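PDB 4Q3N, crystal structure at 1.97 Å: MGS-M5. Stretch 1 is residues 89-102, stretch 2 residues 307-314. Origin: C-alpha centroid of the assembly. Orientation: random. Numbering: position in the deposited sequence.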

# COMPACT_ATOMS: atom_id res chain seq x y z
N ARG A 89 -34.43 20.48 20.36
CA ARG A 89 -33.59 19.36 19.95
C ARG A 89 -34.49 18.26 19.37
O ARG A 89 -34.09 17.56 18.45
N ILE A 90 -35.71 18.13 19.90
CA ILE A 90 -36.62 17.12 19.36
C ILE A 90 -37.11 17.53 17.96
O ILE A 90 -37.21 16.69 17.06
N HIS A 91 -37.35 18.81 17.76
CA HIS A 91 -37.72 19.29 16.44
C HIS A 91 -36.65 18.95 15.42
O HIS A 91 -36.94 18.37 14.37
N LEU A 92 -35.40 19.27 15.73
CA LEU A 92 -34.30 19.04 14.82
C LEU A 92 -34.07 17.56 14.57
O LEU A 92 -33.75 17.13 13.45
N LEU A 93 -34.18 16.79 15.64
CA LEU A 93 -34.09 15.34 15.58
C LEU A 93 -35.08 14.82 14.56
O LEU A 93 -34.74 14.01 13.71
N LYS A 94 -36.31 15.31 14.66
CA LYS A 94 -37.34 14.95 13.69
C LYS A 94 -37.06 15.44 12.26
O LYS A 94 -37.36 14.73 11.32
N ARG A 95 -36.51 16.65 12.10
CA ARG A 95 -36.14 17.10 10.76
C ARG A 95 -35.05 16.18 10.17
O ARG A 95 -35.13 15.83 9.00
N ASN A 96 -34.05 15.80 10.96
CA ASN A 96 -33.04 14.84 10.46
C ASN A 96 -33.61 13.45 10.15
O ASN A 96 -33.26 12.82 9.15
N ALA A 97 -34.50 12.95 11.00
CA ALA A 97 -35.16 11.69 10.67
C ALA A 97 -35.91 11.75 9.33
O ALA A 97 -35.90 10.77 8.58
N GLU A 98 -36.56 12.88 9.02
CA GLU A 98 -37.29 12.98 7.75
C GLU A 98 -36.32 13.04 6.57
O GLU A 98 -36.61 12.50 5.49
N ILE A 99 -35.16 13.66 6.78
CA ILE A 99 -34.17 13.68 5.71
C ILE A 99 -33.69 12.24 5.41
O ILE A 99 -33.65 11.82 4.26
N ILE A 100 -33.33 11.51 6.46
CA ILE A 100 -32.86 10.12 6.31
C ILE A 100 -33.94 9.28 5.63
O ILE A 100 -33.66 8.52 4.71
N LYS A 101 -35.18 9.42 6.09
CA LYS A 101 -36.27 8.69 5.49
C LYS A 101 -36.32 8.95 4.00
O LYS A 101 -36.38 8.05 3.21
N THR A 102 -36.32 10.22 3.61
CA THR A 102 -36.36 10.56 2.19
C THR A 102 -35.16 10.01 1.41
O THR A 102 -35.34 9.49 0.34
N LYS A 307 -35.61 6.38 24.29
CA LYS A 307 -36.53 7.50 24.59
C LYS A 307 -36.56 8.49 23.40
O LYS A 307 -37.64 9.01 23.03
N ASN A 308 -35.38 8.76 22.84
CA ASN A 308 -35.27 9.55 21.62
C ASN A 308 -36.16 8.97 20.52
O ASN A 308 -36.98 9.66 19.96
N LEU A 309 -36.03 7.67 20.25
CA LEU A 309 -36.83 7.01 19.21
C LEU A 309 -38.33 7.06 19.52
O LEU A 309 -39.12 7.31 18.62
N ASP A 310 -38.72 6.81 20.76
CA ASP A 310 -40.11 6.94 21.15
C ASP A 310 -40.66 8.35 20.83
O ASP A 310 -41.76 8.52 20.30
N ASP A 311 -39.86 9.34 21.20
CA ASP A 311 -40.23 10.72 21.02
C ASP A 311 -40.34 11.07 19.55
O ASP A 311 -41.01 12.03 19.21
N MET A 312 -39.70 10.30 18.68
CA MET A 312 -39.80 10.53 17.24
C MET A 312 -40.91 9.67 16.62
O MET A 312 -41.03 9.59 15.41
N SER A 313 -41.69 9.05 17.50
CA SER A 313 -42.66 7.98 17.20
C SER A 313 -42.10 6.92 16.25
O SER A 313 -42.73 6.54 15.28
N TYR A 314 -40.90 6.45 16.57
CA TYR A 314 -40.37 5.24 15.98
C TYR A 314 -40.51 4.14 17.01
O TYR A 314 -39.90 3.08 16.86
OXT TYR A 314 -41.25 4.32 18.00

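The C-terminal segment of the chain packs against the helix of residues 89-102 at a steep angle: the axis of helix 307-311 crosses that of the first helix at -76°, with a closest approach of 10.7 Å. That distance leaves room for side chains between the backbones, and the contact, 366 Å² in all, is made largely by residues at the end of the second helix and just beyond it. No direct hydrogen bond or salt bridge links the two stretches.

M312 covers the most surface. It is the first residue to leave helical geometry, and its CA lies 6.2 Å from the CA of K94. Its CA-to-CB bond points sideways, but chi angles of m, t and p carry the thioether along the first helix, so that one long side chain meets successive turns of it. Near the root, CG of M312 lies 4.2 Å from CD1 of I90; further out, SD sits 3.7 Å from CG of L93; at the tip, CE reaches 3.4 Å from CB of A97. I90, L93 and A97 all direct their CA-to-CB bonds toward the second stretch, and their spacing of three and four residues places them along one side of the helix. CE of M312, packed on CB of A97, also lies 3.9 Å from the backbone O of L93.

L93 is the next largest contributor. With chi1 t (-152°) and chi2 p, it holds CG against the methionine sulfur and also brings CD2 to 4.3 Å from CB of N308, extending the contact back into the second helix. I90, in the t, p rotamer, uses CD1 to touch D311, at 3.8 Å from both its CB and its carbonyl O. The carboxylate of D311 is engaged within its own helix, where NZ of K307 forms a salt bridge to OD2 at 2.8 Å.

The CA-to-CB bond of K94 points sideways, but its end comes nearer the second stretch. Its m, t, t, m conformation places CE 3.6 Å from O of D311 and 4.3 Å from CA of M312. NZ of K94 is not far behind, at 4.1 Å from O of D311, but no hydrogen bond forms.

Y314, the C-terminal residue, extends the contact toward the later turns of the first helix. Its backbone N donates to the O of L309 at 2.8 Å, tying the terminus back to the preceding helix. With chi1 at -87° and chi2 at 87°, the ring approaches the first helix although its CA-to-CB bond points sideways. CE1 lies 4.5 Å from CB of A97, an oblique approach, and OH lies 4.5 Å from CD of K101, whose side chain is fully extended with all four chi angles t. The polar link here is through solvent: water 1 donates to OH of Y314 at 2.9 Å and to OE2 of E98 at 2.8 Å, bridging the two stretches.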

# COMPACT_ATOMS: atom_id res chain seq x y z
CB ARG A 89 -32.74 18.80 21.12
CG ARG A 89 -32.66 19.71 22.37
CD ARG A 89 -31.42 19.52 23.27
NE ARG A 89 -31.47 20.43 24.43
CZ ARG A 89 -31.14 21.72 24.40
NH1 ARG A 89 -30.69 22.26 23.27
NH2 ARG A 89 -31.23 22.46 25.49
CB ILE A 90 -37.81 16.84 20.28
CG1 ILE A 90 -38.75 15.83 19.62
CG2 ILE A 90 -38.55 18.14 20.67
CD1 ILE A 90 -38.11 14.46 19.37
CB HIS A 91 -37.97 20.81 16.45
CG HIS A 91 -38.59 21.31 15.19
ND1 HIS A 91 -37.85 21.56 14.05
CD2 HIS A 91 -39.88 21.55 14.87
CE1 HIS A 91 -38.66 21.96 13.09
NE2 HIS A 91 -39.89 21.97 13.56
CB LEU A 92 -33.02 19.66 15.36
CG LEU A 92 -31.77 19.18 14.65
CD1 LEU A 92 -31.67 19.73 13.21
CD2 LEU A 92 -30.54 19.50 15.45
CB LEU A 93 -34.40 14.73 16.94
CG LEU A 93 -33.80 13.41 17.34
CD1 LEU A 93 -32.32 13.52 17.19
CD2 LEU A 93 -34.17 13.16 18.80
CB LYS A 94 -38.70 15.47 14.14
CG LYS A 94 -39.35 14.60 15.20
CD LYS A 94 -40.48 15.40 15.88
CE LYS A 94 -41.45 14.51 16.66
NZ LYS A 94 -42.46 13.86 15.78
CB ARG A 95 -35.63 18.54 10.76
CG ARG A 95 -36.67 19.58 10.63
CD ARG A 95 -36.05 20.93 10.97
NE ARG A 95 -35.14 21.38 9.93
CZ ARG A 95 -33.95 21.94 10.15
NH1 ARG A 95 -33.50 22.10 11.38
NH2 ARG A 95 -33.23 22.34 9.12
CB ASN A 96 -31.86 14.72 11.43
CG ASN A 96 -30.90 15.90 11.32
OD1 ASN A 96 -30.25 16.10 10.28
ND2 ASN A 96 -30.82 16.71 12.37
CB ALA A 97 -36.10 11.32 11.77
CB GLU A 98 -38.23 14.21 7.75
CG GLU A 98 -39.53 13.91 8.43
CD GLU A 98 -40.37 12.89 7.69
OE1 GLU A 98 -40.34 12.91 6.44
OE2 GLU A 98 -41.05 12.07 8.35
CB ILE A 99 -33.00 14.60 6.07
CG1 ILE A 99 -33.47 16.06 5.94
CG2 ILE A 99 -31.79 14.33 5.15
CD1 ILE A 99 -32.46 16.99 6.51
CB ILE A 100 -32.49 9.54 7.69
CG1 ILE A 100 -31.32 10.33 8.28
CG2 ILE A 100 -32.15 8.08 7.61
CD1 ILE A 100 -30.01 10.23 7.47
CB LYS A 101 -37.60 9.09 6.14
CG LYS A 101 -38.80 8.47 5.47
CD LYS A 101 -40.10 8.81 6.21
CE LYS A 101 -41.29 8.20 5.52
NZ LYS A 101 -42.53 8.51 6.31
CB THR A 102 -36.43 12.06 2.03
OG1 THR A 102 -37.66 12.49 2.61
CG2 THR A 102 -36.40 12.48 0.56
CB LYS A 307 -36.09 8.23 25.87
CG LYS A 307 -36.94 9.47 26.25
CD LYS A 307 -38.39 9.09 26.49
CE LYS A 307 -39.14 10.19 27.23
NZ LYS A 307 -38.93 11.52 26.56
CB ASN A 308 -33.82 9.60 21.12
CG ASN A 308 -32.91 10.50 21.96
OD1 ASN A 308 -33.36 11.36 22.71
ND2 ASN A 308 -31.61 10.28 21.84
CB LEU A 309 -36.38 5.53 19.01
CG LEU A 309 -35.01 5.32 18.35
CD1 LEU A 309 -34.51 3.83 18.42
CD2 LEU A 309 -34.95 5.82 16.90
CB ASP A 310 -40.29 6.66 22.66
CG ASP A 310 -40.12 5.19 23.04
OD1 ASP A 310 -40.09 4.33 22.13
OD2 ASP A 310 -40.02 4.90 24.25
CB ASP A 311 -39.22 11.63 21.71
CG ASP A 311 -39.38 11.63 23.22
OD1 ASP A 311 -40.43 11.15 23.72
OD2 ASP A 311 -38.45 12.12 23.90
CB MET A 312 -38.48 10.25 16.54
CG MET A 312 -37.34 11.11 17.03
SD MET A 312 -35.73 10.35 16.78
CE MET A 312 -35.63 10.42 14.99
CB SER A 313 -43.98 8.56 16.65
OG SER A 313 -43.76 9.44 15.57
CB TYR A 314 -38.92 5.41 15.54
CG TYR A 314 -38.84 5.96 14.15
CD1 TYR A 314 -38.86 7.33 13.93
CD2 TYR A 314 -38.82 5.11 13.04
CE1 TYR A 314 -38.82 7.86 12.65
CE2 TYR A 314 -38.76 5.63 11.75
CZ TYR A 314 -38.76 7.01 11.56
OH TYR A 314 -38.72 7.55 10.31
O HOH W 1 -39.35 10.28 9.68